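Mandelate racemase/muconate lactonizing enzyme (Jannaschia sp., PDB 4J3Z) probably catalyses an isomerisation that begins with proton abstraction next to a carboxylate, as in other members of the enolase superfamily. Local coordinates at residues I55-V58 with F59-M63; R64-D67 with P68-E72; P136-T140 with N141-T145; D371-A374 with N375-Y379. One frame throughout, in Å; residues are numbered along the deposited sequence.

Interaction 1 of 4, residues I55-V58 with F59-M63; sequences IHDV and FTRHM
Asp57 and Arg61 form an i to i+4 salt bridge on helix 48-62, the first long helix of the N-terminal capping domain of an enolase-superfamily fold. The arginine can be followed outward from its backbone. CB lies 3.2 Å from Asp57 O, the carbonyl that also takes the helical bond from Arg61 N. Because CG stands anti to the backbone N (chi1 -159°) and the chain bends at chi3, CD swings back over the preceding turn to lie 3.9 Å from Asp57 OD1. Arg61 NE donates to Asp57 OD1 at 2.8 Å in a nearly straight bond, and NH2 reaches Asp57 OD2 at 3.1 Å. Both oxygens are met on their syn sides, in a side-on, two-nitrogen grip with the carboxylate and guanidinium planes 30° apart. The remaining nitrogen, NH1, donates to the carbonyl of Asn382 of the second subunit, whose Gly47 N in turn donates to Asp57 OD2, so the ion pair is built into a subunit interface. Were this arginine shortened to an alanine, the Asp57 carboxylate would probably be left without its charged mate and Asn382 of the second subunit without this donor. On the buried side of the helix, Ile55 and Phe59 pack against strands 4-12 and 24-31, while Val58 touches Val91 of helix 89-109. Val58 CG1 also lies 4.1 Å from His62 CD2. Next to Arg61, Thr60 folds its hydroxyl back onto the preceding turn: OG1 donates to His56 O at 2.9 Å, and the same oxygen accepts from Thr60 N.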
loop_
_atom_site.group_PDB
_atom_site.type_symbol
_atom_site.label_atom_id
_atom_site.label_comp_id
_atom_site.label_asym_id
_atom_site.label_seq_id
_atom_site.Cartn_x
_atom_site.Cartn_y
_atom_site.Cartn_z
ATOM N N ILE D 55 -10.876 -29.425 -29.893
ATOM C CA ILE D 55 -11.702 -30.180 -28.930
ATOM C C ILE D 55 -11.402 -31.666 -29.020
ATOM O O ILE D 55 -11.266 -32.337 -27.998
ATOM C CB ILE D 55 -13.226 -29.930 -29.113
ATOM C CG1 ILE D 55 -13.570 -28.452 -28.922
ATOM C CG2 ILE D 55 -14.029 -30.751 -28.118
ATOM C CD1 ILE D 55 -14.787 -27.974 -29.710
ATOM N N HIS D 56 -11.282 -32.183 -30.239
ATOM C CA HIS D 56 -10.834 -33.573 -30.415
ATOM C C HIS D 56 -9.411 -33.805 -29.891
ATOM O O HIS D 56 -9.105 -34.886 -29.398
ATOM C CB HIS D 56 -10.933 -34.008 -31.878
ATOM C CG HIS D 56 -12.194 -34.747 -32.210
ATOM N ND1 HIS D 56 -13.201 -34.196 -32.975
ATOM C CD2 HIS D 56 -12.624 -35.981 -31.854
ATOM C CE1 HIS D 56 -14.187 -35.068 -33.096
ATOM N NE2 HIS D 56 -13.860 -36.160 -32.426
ATOM N N ASP D 57 -8.551 -32.795 -29.997
ATOM C CA ASP D 57 -7.177 -32.882 -29.473
ATOM C C ASP D 57 -7.176 -33.023 -27.947
ATOM O O ASP D 57 -6.538 -33.936 -27.419
ATOM C CB ASP D 57 -6.350 -31.665 -29.918
ATOM C CG ASP D 57 -4.849 -31.891 -29.816
ATOM O OD1 ASP D 57 -4.335 -32.024 -28.681
ATOM O OD2 ASP D 57 -4.174 -31.911 -30.876
ATOM N N VAL D 58 -7.911 -32.136 -27.260
ATOM C CA VAL D 58 -7.961 -32.081 -25.783
ATOM C C VAL D 58 -8.514 -33.377 -25.173
ATOM O O VAL D 58 -7.964 -33.906 -24.199
ATOM C CB VAL D 58 -8.769 -30.844 -25.287
ATOM C CG1 VAL D 58 -9.053 -30.902 -23.789
ATOM C CG2 VAL D 58 -8.051 -29.539 -25.639
ATOM N N PHE D 59 -9.592 -33.887 -25.762
ATOM C CA PHE D 59 -10.226 -35.128 -25.327
ATOM C C PHE D 59 -9.287 -36.326 -25.484
ATOM O O PHE D 59 -9.040 -37.066 -24.522
ATOM C CB PHE D 59 -11.532 -35.328 -26.113
ATOM C CG PHE D 59 -12.196 -36.663 -25.888
ATOM C CD1 PHE D 59 -12.967 -36.895 -24.751
ATOM C CD2 PHE D 59 -12.062 -37.685 -26.828
ATOM C CE1 PHE D 59 -13.584 -38.119 -24.549
ATOM C CE2 PHE D 59 -12.673 -38.915 -26.632
ATOM C CZ PHE D 59 -13.435 -39.132 -25.491
ATOM N N THR D 60 -8.755 -36.505 -26.690
ATOM C CA THR D 60 -7.877 -37.640 -27.010
ATOM C C THR D 60 -6.597 -37.633 -26.162
ATOM O O THR D 60 -6.161 -38.675 -25.648
ATOM C CB THR D 60 -7.530 -37.650 -28.517
ATOM O OG1 THR D 60 -8.745 -37.740 -29.285
ATOM C CG2 THR D 60 -6.606 -38.831 -28.884
ATOM N N ARG D 61 -6.019 -36.447 -25.993
ATOM C CA ARG D 61 -4.717 -36.314 -25.351
ATOM C C ARG D 61 -4.733 -36.396 -23.815
ATOM O O ARG D 61 -3.707 -36.721 -23.221
ATOM C CB ARG D 61 -4.045 -35.025 -25.815
ATOM C CG ARG D 61 -2.538 -35.005 -25.648
ATOM C CD ARG D 61 -1.960 -33.678 -26.103
ATOM N NE ARG D 61 -2.209 -33.423 -27.523
ATOM C CZ ARG D 61 -1.499 -33.938 -28.522
ATOM N NH1 ARG D 61 -0.479 -34.752 -28.280
ATOM N NH2 ARG D 61 -1.815 -33.640 -29.773
ATOM N N HIS D 62 -5.880 -36.111 -23.184
ATOM C CA HIS D 62 -5.968 -36.064 -21.713
ATOM C C HIS D 62 -7.142 -36.811 -21.080
ATOM O O HIS D 62 -7.157 -37.006 -19.861
ATOM C CB HIS D 62 -6.077 -34.620 -21.203
ATOM C CG HIS D 62 -5.180 -33.643 -21.888
ATOM N ND1 HIS D 62 -3.826 -33.572 -21.640
ATOM C CD2 HIS D 62 -5.455 -32.655 -22.771
ATOM C CE1 HIS D 62 -3.302 -32.601 -22.367
ATOM N NE2 HIS D 62 -4.271 -32.021 -23.052
ATOM N N MET D 63 -8.150 -37.181 -21.864
ATOM C CA MET D 63 -9.429 -37.575 -21.260
ATOM C C MET D 63 -9.909 -38.982 -21.567
ATOM O O MET D 63 -10.446 -39.651 -20.691
ATOM C CB MET D 63 -10.508 -36.539 -21.573
ATOM C CG MET D 63 -10.153 -35.150 -21.069
ATOM S SD MET D 63 -11.452 -33.933 -21.319
ATOM C CE MET D 63 -12.736 -34.585 -20.240
#

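Interaction 2 of 4, residues R64-D67 with P68-E72; sequences RGED and PANIE
The Glu66 side chain and the Asp67 backbone carbonyl both meet Asn70 in the connection between helices 48-62 and 71-80, where Asp67 to Asn70 make a type I beta turn. Glu66 comes first, its chain bent at chi2, and OE2 receives a weak bond from Asn70 ND2 at 2.9 Å; the carboxylate and amide planes are 59° apart. Its OE1 is in a salt bridge with Arg77, and Asn70 OD1 accepts from the backbone of Lys121 of the third subunit. At Asp67, a chi1 of -180° turns the carboxylate away from the backbone N to lie beside the Pro68 ring, Asp67 OD1 3.1 Å from Pro68 CD, and OD1 accepts from Ala69 N at 3.1 Å, from above the carboxylate plane. Asp67 O closes the turn by accepting from Asn70 N at 2.9 Å. Losing the Asp67 carboxylate to a leucine is likely to leave Ala69 N without this acceptor and the start of the turn less firmly fixed. Around this turn, Gly65 and Glu66 bond through their backbones to Leu4 of strand 4-12, Pro68 and Ala69 rest on Leu106 of helix 89-109, and Asn70 occupies the N-cap position of helix 71-80, without a side-chain capping bond.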
loop_
_atom_site.group_PDB
_atom_site.type_symbol
_atom_site.label_atom_id
_atom_site.label_comp_id
_atom_site.label_asym_id
_atom_site.label_seq_id
_atom_site.Cartn_x
_atom_site.Cartn_y
_atom_site.Cartn_z
ATOM N N ARG D 64 -9.711 -39.441 -22.796
ATOM C CA ARG D 64 -10.051 -40.817 -23.144
ATOM C C ARG D 64 -9.376 -41.808 -22.185
ATOM O O ARG D 64 -8.222 -41.613 -21.792
ATOM C CB ARG D 64 -9.634 -41.102 -24.584
ATOM C CG ARG D 64 -10.277 -42.345 -25.149
ATOM C CD ARG D 64 -10.034 -42.499 -26.635
ATOM N NE ARG D 64 -10.594 -43.776 -27.051
ATOM C CZ ARG D 64 -9.894 -44.855 -27.383
ATOM N NH1 ARG D 64 -8.572 -44.832 -27.395
ATOM N NH2 ARG D 64 -10.537 -45.960 -27.740
ATOM N N GLY D 65 -10.093 -42.867 -21.819
ATOM C CA GLY D 65 -9.571 -43.898 -20.920
ATOM C C GLY D 65 -9.521 -43.490 -19.455
ATOM O O GLY D 65 -8.736 -44.042 -18.675
ATOM N N GLU D 66 -10.367 -42.536 -19.065
ATOM C CA GLU D 66 -10.320 -42.004 -17.707
ATOM C C GLU D 66 -11.663 -42.024 -16.991
ATOM O O GLU D 66 -12.699 -41.669 -17.561
ATOM C CB GLU D 66 -9.732 -40.584 -17.704
ATOM C CG GLU D 66 -9.200 -40.120 -16.356
ATOM C CD GLU D 66 -8.041 -40.962 -15.838
ATOM O OE1 GLU D 66 -6.984 -41.035 -16.505
ATOM O OE2 GLU D 66 -8.185 -41.551 -14.749
ATOM N N ASP D 67 -11.624 -42.464 -15.737
ATOM C CA ASP D 67 -12.750 -42.365 -14.820
ATOM C C ASP D 67 -13.186 -40.896 -14.767
ATOM O O ASP D 67 -12.422 -40.029 -14.324
ATOM C CB ASP D 67 -12.324 -42.875 -13.439
ATOM C CG ASP D 67 -13.433 -42.826 -12.408
ATOM O OD1 ASP D 67 -14.497 -42.219 -12.655
ATOM O OD2 ASP D 67 -13.229 -43.397 -11.319
ATOM N N PRO D 68 -14.422 -40.619 -15.226
ATOM C CA PRO D 68 -14.952 -39.258 -15.400
ATOM C C PRO D 68 -15.054 -38.459 -14.095
ATOM O O PRO D 68 -15.162 -37.225 -14.135
ATOM C CB PRO D 68 -16.344 -39.497 -15.994
ATOM C CG PRO D 68 -16.711 -40.878 -15.557
ATOM C CD PRO D 68 -15.428 -41.649 -15.553
ATOM N N ALA D 69 -15.011 -39.158 -12.959
ATOM C CA ALA D 69 -14.982 -38.511 -11.644
ATOM C C ALA D 69 -13.594 -37.957 -11.277
ATOM O O ALA D 69 -13.445 -37.305 -10.247
ATOM C CB ALA D 69 -15.488 -39.457 -10.565
ATOM N N ASN D 70 -12.588 -38.209 -12.114
ATOM C CA ASN D 70 -11.266 -37.597 -11.922
ATOM C C ASN D 70 -11.224 -36.195 -12.523
ATOM O O ASN D 70 -10.419 -35.911 -13.426
ATOM C CB ASN D 70 -10.151 -38.481 -12.495
ATOM C CG ASN D 70 -9.933 -39.756 -11.687
ATOM O OD1 ASN D 70 -9.968 -39.743 -10.461
ATOM N ND2 ASN D 70 -9.718 -40.868 -12.380
ATOM N N ILE D 71 -12.108 -35.325 -12.022
ATOM C CA ILE D 71 -12.231 -33.958 -12.530
ATOM C C ILE D 71 -10.924 -33.189 -12.367
ATOM O O ILE D 71 -10.368 -32.690 -13.345
ATOM C CB ILE D 71 -13.398 -33.151 -11.878
ATOM C CG1 ILE D 71 -14.689 -33.970 -11.803
ATOM C CG2 ILE D 71 -13.627 -31.834 -12.632
ATOM C CD1 ILE D 71 -15.392 -34.175 -13.131
ATOM N N GLU D 72 -10.442 -33.105 -11.131
ATOM C CA GLU D 72 -9.192 -32.391 -10.820
ATOM C C GLU D 72 -8.050 -32.844 -11.724
ATOM O O GLU D 72 -7.349 -32.005 -12.295
ATOM C CB GLU D 72 -8.788 -32.574 -9.356
ATOM C CG GLU D 72 -9.800 -32.085 -8.338
ATOM C CD GLU D 72 -9.600 -30.641 -7.912
ATOM O OE1 GLU D 72 -8.573 -30.024 -8.280
ATOM O OE2 GLU D 72 -10.473 -30.128 -7.175
#

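Interaction 3 of 4, residues P136-T140 with N141-T145; sequences PHHDT and NAFWT
Asp139 and Asn141 supply the polar part of this contact, at the start of the short helix 140-143, and His138 and Phe143 the aromatic part. Asp139 is the N-cap residue. Its side chain extends opposite the backbone N (chi1 180°), which carries the carboxylate forward over the first turn, and OD1 accepts from Asn141 N at 3.1 Å, the donor standing well above the carboxylate plane. The Asn141 amide is turned almost perpendicular to this carboxylate, at 86°; ND2 comes within 2.8 Å of Asp139 OD1, but its hydrogens point badly for a bond. Backbone bonding is thin: Phe143 N makes a weak bond to Asp139 O and a longer, weak one to Thr140 O, as suits a loosely wound turn.

The aromatic pair is oblique, with ring centroids 5.3 Å apart and planes at 47°. His138 ND1 meets the Phe143 ring at its edge, 3.6 Å from CE1. That nitrogen also accepts from the backbone of Glu135, and His138 NE2 bonds to Glu152, so the imidazole is held at both nitrogens and its rotation is largely fixed. Phe143 CD2 in turn lies over one face of the Trp144 indole, toward its rim, 3.5 Å above the plane.

One van der Waals contact completes it: Ala142 CB lies against the Asp139 side chain, 4.0 Å from Asp139 CG. The turn follows strand 125-131 and leans on helix 147-159: His138, Ala142 and Phe143 all touch Met149, Phe143 also reaches Ser153, and Pro134 in the loop before the turn packs on Phe143 and Trp144.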
loop_
_atom_site.group_PDB
_atom_site.type_symbol
_atom_site.label_atom_id
_atom_site.label_comp_id
_atom_site.label_asym_id
_atom_site.label_seq_id
_atom_site.Cartn_x
_atom_site.Cartn_y
_atom_site.Cartn_z
ATOM N N PRO D 136 -43.228 -8.186 -30.106
ATOM C CA PRO D 136 -43.614 -8.522 -31.493
ATOM C C PRO D 136 -44.020 -7.325 -32.365
ATOM O O PRO D 136 -43.917 -7.394 -33.597
ATOM C CB PRO D 136 -44.793 -9.471 -31.301
ATOM C CG PRO D 136 -44.516 -10.124 -29.977
ATOM C CD PRO D 136 -43.966 -9.008 -29.125
ATOM N N HIS D 137 -44.438 -6.236 -31.719
ATOM C CA HIS D 137 -44.956 -5.056 -32.390
ATOM C C HIS D 137 -43.898 -3.963 -32.557
ATOM O O HIS D 137 -44.216 -2.820 -32.901
ATOM C CB HIS D 137 -46.141 -4.513 -31.595
ATOM C CG HIS D 137 -45.748 -3.811 -30.334
ATOM N ND1 HIS D 137 -45.271 -4.481 -29.225
ATOM C CD2 HIS D 137 -45.754 -2.499 -30.009
ATOM C CE1 HIS D 137 -45.000 -3.609 -28.272
ATOM N NE2 HIS D 137 -45.283 -2.399 -28.721
ATOM N N HIS D 138 -42.640 -4.316 -32.300
ATOM C CA HIS D 138 -41.539 -3.371 -32.389
ATOM C C HIS D 138 -40.810 -3.507 -33.719
ATOM O O HIS D 138 -40.610 -4.621 -34.213
ATOM C CB HIS D 138 -40.541 -3.589 -31.246
ATOM C CG HIS D 138 -40.978 -3.021 -29.930
ATOM N ND1 HIS D 138 -40.764 -3.672 -28.734
ATOM C CD2 HIS D 138 -41.595 -1.856 -29.616
ATOM C CE1 HIS D 138 -41.235 -2.937 -27.742
ATOM N NE2 HIS D 138 -41.746 -1.832 -28.250
ATOM N N ASP D 139 -40.422 -2.368 -34.289
ATOM C CA ASP D 139 -39.497 -2.327 -35.426
ATOM C C ASP D 139 -38.096 -2.765 -34.980
ATOM O O ASP D 139 -37.515 -2.177 -34.054
ATOM C CB ASP D 139 -39.448 -0.911 -36.024
ATOM C CG ASP D 139 -38.498 -0.794 -37.215
ATOM O OD1 ASP D 139 -37.697 -1.723 -37.465
ATOM O OD2 ASP D 139 -38.553 0.247 -37.910
ATOM N N THR D 140 -37.562 -3.781 -35.658
ATOM C CA THR D 140 -36.297 -4.431 -35.276
ATOM C C THR D 140 -35.092 -3.483 -35.275
ATOM O O THR D 140 -34.291 -3.487 -34.334
ATOM C CB THR D 140 -35.997 -5.649 -36.178
ATOM O OG1 THR D 140 -37.114 -6.544 -36.158
ATOM C CG2 THR D 140 -34.761 -6.400 -35.693
ATOM N N ASN D 141 -34.974 -2.677 -36.327
ATOM C CA ASN D 141 -33.844 -1.766 -36.496
ATOM C C ASN D 141 -33.888 -0.620 -35.487
ATOM O O ASN D 141 -32.866 -0.282 -34.863
ATOM C CB ASN D 141 -33.825 -1.216 -37.925
ATOM C CG ASN D 141 -34.481 -2.166 -38.923
ATOM O OD1 ASN D 141 -33.921 -3.216 -39.272
ATOM N ND2 ASN D 141 -35.683 -1.807 -39.374
ATOM N N ALA D 142 -35.078 -0.041 -35.326
ATOM C CA ALA D 142 -35.298 1.049 -34.391
ATOM C C ALA D 142 -35.170 0.600 -32.934
ATOM O O ALA D 142 -34.809 1.397 -32.080
ATOM C CB ALA D 142 -36.659 1.693 -34.630
ATOM N N PHE D 143 -35.450 -0.671 -32.659
ATOM C CA PHE D 143 -35.538 -1.157 -31.277
ATOM C C PHE D 143 -34.285 -0.863 -30.462
ATOM O O PHE D 143 -34.382 -0.407 -29.321
ATOM C CB PHE D 143 -35.853 -2.661 -31.226
ATOM C CG PHE D 143 -35.983 -3.201 -29.823
ATOM C CD1 PHE D 143 -37.187 -3.095 -29.125
ATOM C CD2 PHE D 143 -34.894 -3.794 -29.188
ATOM C CE1 PHE D 143 -37.297 -3.576 -27.828
ATOM C CE2 PHE D 143 -35.001 -4.278 -27.894
ATOM C CZ PHE D 143 -36.203 -4.175 -27.213
ATOM N N TRP D 144 -33.125 -1.108 -31.074
ATOM C CA TRP D 144 -31.812 -1.029 -30.415
ATOM C C TRP D 144 -31.409 0.349 -29.919
ATOM O O TRP D 144 -30.543 0.458 -29.046
ATOM C CB TRP D 144 -30.727 -1.602 -31.340
ATOM C CG TRP D 144 -31.149 -2.906 -31.901
ATOM C CD1 TRP D 144 -31.375 -3.203 -33.217
ATOM C CD2 TRP D 144 -31.469 -4.090 -31.159
ATOM N NE1 TRP D 144 -31.798 -4.502 -33.341
ATOM C CE2 TRP D 144 -31.861 -5.072 -32.095
ATOM C CE3 TRP D 144 -31.453 -4.417 -29.797
ATOM C CZ2 TRP D 144 -32.230 -6.362 -31.714
ATOM C CZ3 TRP D 144 -31.827 -5.703 -29.417
ATOM C CH2 TRP D 144 -32.212 -6.658 -30.374
ATOM N N THR D 145 -32.026 1.393 -30.473
ATOM C CA THR D 145 -31.762 2.763 -30.031
ATOM C C THR D 145 -33.017 3.414 -29.464
ATOM O O THR D 145 -33.145 4.641 -29.449
ATOM C CB THR D 145 -31.170 3.645 -31.157
ATOM O OG1 THR D 145 -32.077 3.686 -32.267
ATOM C CG2 THR D 145 -29.809 3.108 -31.621
#

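Interaction 4 of 4, residues D371-A374 with N375-Y379; sequences DAIA and NAHRY
Backbone carbonyls of residues 371-374 meet the amides and one imidazole of residues 375-379, a local contact at the C-terminal end of helix 371-376, the short helix that directly follows strand 368-369. Ordinary helical bonds lead into it, Asn375 N reaching Asp371 O at 2.8 Å and Ala376 N reaching Ala372 O. His377 is the first residue to leave the helical conformation, and there the pattern changes: its N donates to Ala374 O at 3.2 Å from well above the carbonyl plane, with a weak bond to Ile373 O besides. With CG anti to the carbonyl carbon (chi1 -75°), the imidazole folds back along the helix, and ND1 donates to Ile373 O at 3.1 Å. The acceptor lies in the plane of the ring, at its edge. Arg378 also returns to the helix end, by a different first torsion: its NH1 donates to Asn375 O at 2.7 Å, while Arg378 N reaches that oxygen from the other face of the carbonyl plane.

Around the helix, Phe10 of strand 4-12 touches Asp371, Ala374 and Asn375, the Asp371 carboxylate pairs with Arg28, and the His377 ring meets that of Phe341. Two carbonyls of the last turn, Ile373 O and Asn375 O, are met by a side chain as well as by an amide. Since ND1 is a donor here, it carries a proton, and a cationic guanidinium at Asn375 O would probably offset the partial negative charge of the helix end.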
loop_
_atom_site.group_PDB
_atom_site.type_symbol
_atom_site.label_atom_id
_atom_site.label_comp_id
_atom_site.label_asym_id
_atom_site.label_seq_id
_atom_site.Cartn_x
_atom_site.Cartn_y
_atom_site.Cartn_z
ATOM N N ASP D 371 -31.186 -35.606 -31.852
ATOM C CA ASP D 371 -30.304 -35.666 -33.020
ATOM C C ASP D 371 -30.851 -34.978 -34.280
ATOM O O ASP D 371 -30.124 -34.233 -34.959
ATOM C CB ASP D 371 -29.896 -37.113 -33.300
ATOM C CG ASP D 371 -28.771 -37.603 -32.378
ATOM O OD1 ASP D 371 -28.114 -36.771 -31.712
ATOM O OD2 ASP D 371 -28.537 -38.826 -32.330
ATOM N N ALA D 372 -32.129 -35.211 -34.576
ATOM C CA ALA D 372 -32.758 -34.671 -35.780
ATOM C C ALA D 372 -32.728 -33.139 -35.819
ATOM O O ALA D 372 -32.396 -32.550 -36.845
ATOM C CB ALA D 372 -34.179 -35.199 -35.918
ATOM N N ILE D 373 -33.061 -32.504 -34.696
ATOM C CA ILE D 373 -32.965 -31.051 -34.546
ATOM C C ILE D 373 -31.524 -30.585 -34.700
ATOM O O ILE D 373 -31.235 -29.656 -35.464
ATOM C CB ILE D 373 -33.545 -30.590 -33.188
ATOM C CG1 ILE D 373 -35.032 -30.964 -33.085
ATOM C CG2 ILE D 373 -33.364 -29.088 -32.984
ATOM C CD1 ILE D 373 -35.907 -30.408 -34.199
ATOM N N ALA D 374 -30.624 -31.250 -33.979
ATOM C CA ALA D 374 -29.192 -30.982 -34.062
ATOM C C ALA D 374 -28.718 -30.929 -35.508
ATOM O O ALA D 374 -28.220 -29.899 -35.953
ATOM C CB ALA D 374 -28.407 -32.037 -33.278
ATOM N N ASN D 375 -28.887 -32.033 -36.237
ATOM C CA ASN D 375 -28.338 -32.182 -37.593
ATOM C C ASN D 375 -28.942 -31.231 -38.627
ATOM O O ASN D 375 -28.211 -30.607 -39.402
ATOM C CB ASN D 375 -28.429 -33.645 -38.060
ATOM C CG ASN D 375 -27.535 -34.575 -37.244
ATOM O OD1 ASN D 375 -26.451 -34.182 -36.783
ATOM N ND2 ASN D 375 -27.982 -35.815 -37.065
ATOM N N ALA D 376 -30.270 -31.112 -38.625
ATOM C CA ALA D 376 -30.978 -30.193 -39.525
ATOM C C ALA D 376 -30.463 -28.753 -39.435
ATOM O O ALA D 376 -30.558 -27.985 -40.397
ATOM C CB ALA D 376 -32.477 -30.236 -39.243
ATOM N N HIS D 377 -29.920 -28.396 -38.272
ATOM C CA HIS D 377 -29.385 -27.054 -38.034
ATOM C C HIS D 377 -27.857 -26.976 -38.023
ATOM O O HIS D 377 -27.297 -25.977 -37.559
ATOM C CB HIS D 377 -29.904 -26.516 -36.706
ATOM C CG HIS D 377 -31.334 -26.085 -36.738
ATOM N ND1 HIS D 377 -32.381 -26.955 -36.519
ATOM C CD2 HIS D 377 -31.891 -24.865 -36.928
ATOM C CE1 HIS D 377 -33.521 -26.291 -36.586
ATOM N NE2 HIS D 377 -33.251 -25.021 -36.834
ATOM N N ARG D 378 -27.182 -28.013 -38.519
ATOM C CA ARG D 378 -25.716 -28.039 -38.521
ATOM C C ARG D 378 -25.090 -26.817 -39.199
ATOM O O ARG D 378 -25.581 -26.335 -40.227
ATOM C CB ARG D 378 -25.174 -29.346 -39.115
ATOM C CG ARG D 378 -25.182 -29.411 -40.628
ATOM C CD ARG D 378 -25.308 -30.843 -41.115
ATOM N NE ARG D 378 -25.704 -30.883 -42.519
ATOM C CZ ARG D 378 -26.964 -30.850 -42.950
ATOM N NH1 ARG D 378 -27.971 -30.779 -42.089
ATOM N NH2 ARG D 378 -27.217 -30.885 -44.252
ATOM N N TYR D 379 -24.060 -26.285 -38.580
ATOM C CA TYR D 379 -23.360 -25.125 -39.061
ATOM C C TYR D 379 -22.520 -25.393 -40.311
ATOM O O TYR D 379 -21.920 -26.417 -40.418
ATOM C CB TYR D 379 -22.484 -24.591 -37.932
ATOM C CG TYR D 379 -21.796 -23.313 -38.269
ATOM C CD1 TYR D 379 -22.453 -22.132 -38.176
ATOM C CD2 TYR D 379 -20.513 -23.297 -38.703
ATOM C CE1 TYR D 379 -21.839 -20.969 -38.492
ATOM C CE2 TYR D 379 -19.908 -22.136 -39.018
ATOM C CZ TYR D 379 -20.585 -20.980 -38.920
ATOM O OH TYR D 379 -20.013 -19.807 -39.233
#

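Overall arrangement
Interactions 1 and 2 belong together: their centres are 12 Å apart, and a probable hydrogen bond from Arg64 N to Phe59 O, at 3.0 Å, joins the end of helix 48-62 to the loop that follows. Both face other subunits, the second at interaction 1 and the third at interaction 2, whereas no other chain of the assembly touches interactions 3 and 4. Interaction 4, about 24 Å from interaction 1 between centres, shares strand 4-12 with it as a packing partner. Interaction 3 lies across the chain's centre from interactions 1 and 2, its centre about 44 and 48 Å from theirs, at the edge of the barrel domain, which probably carries the active site, as in relatives.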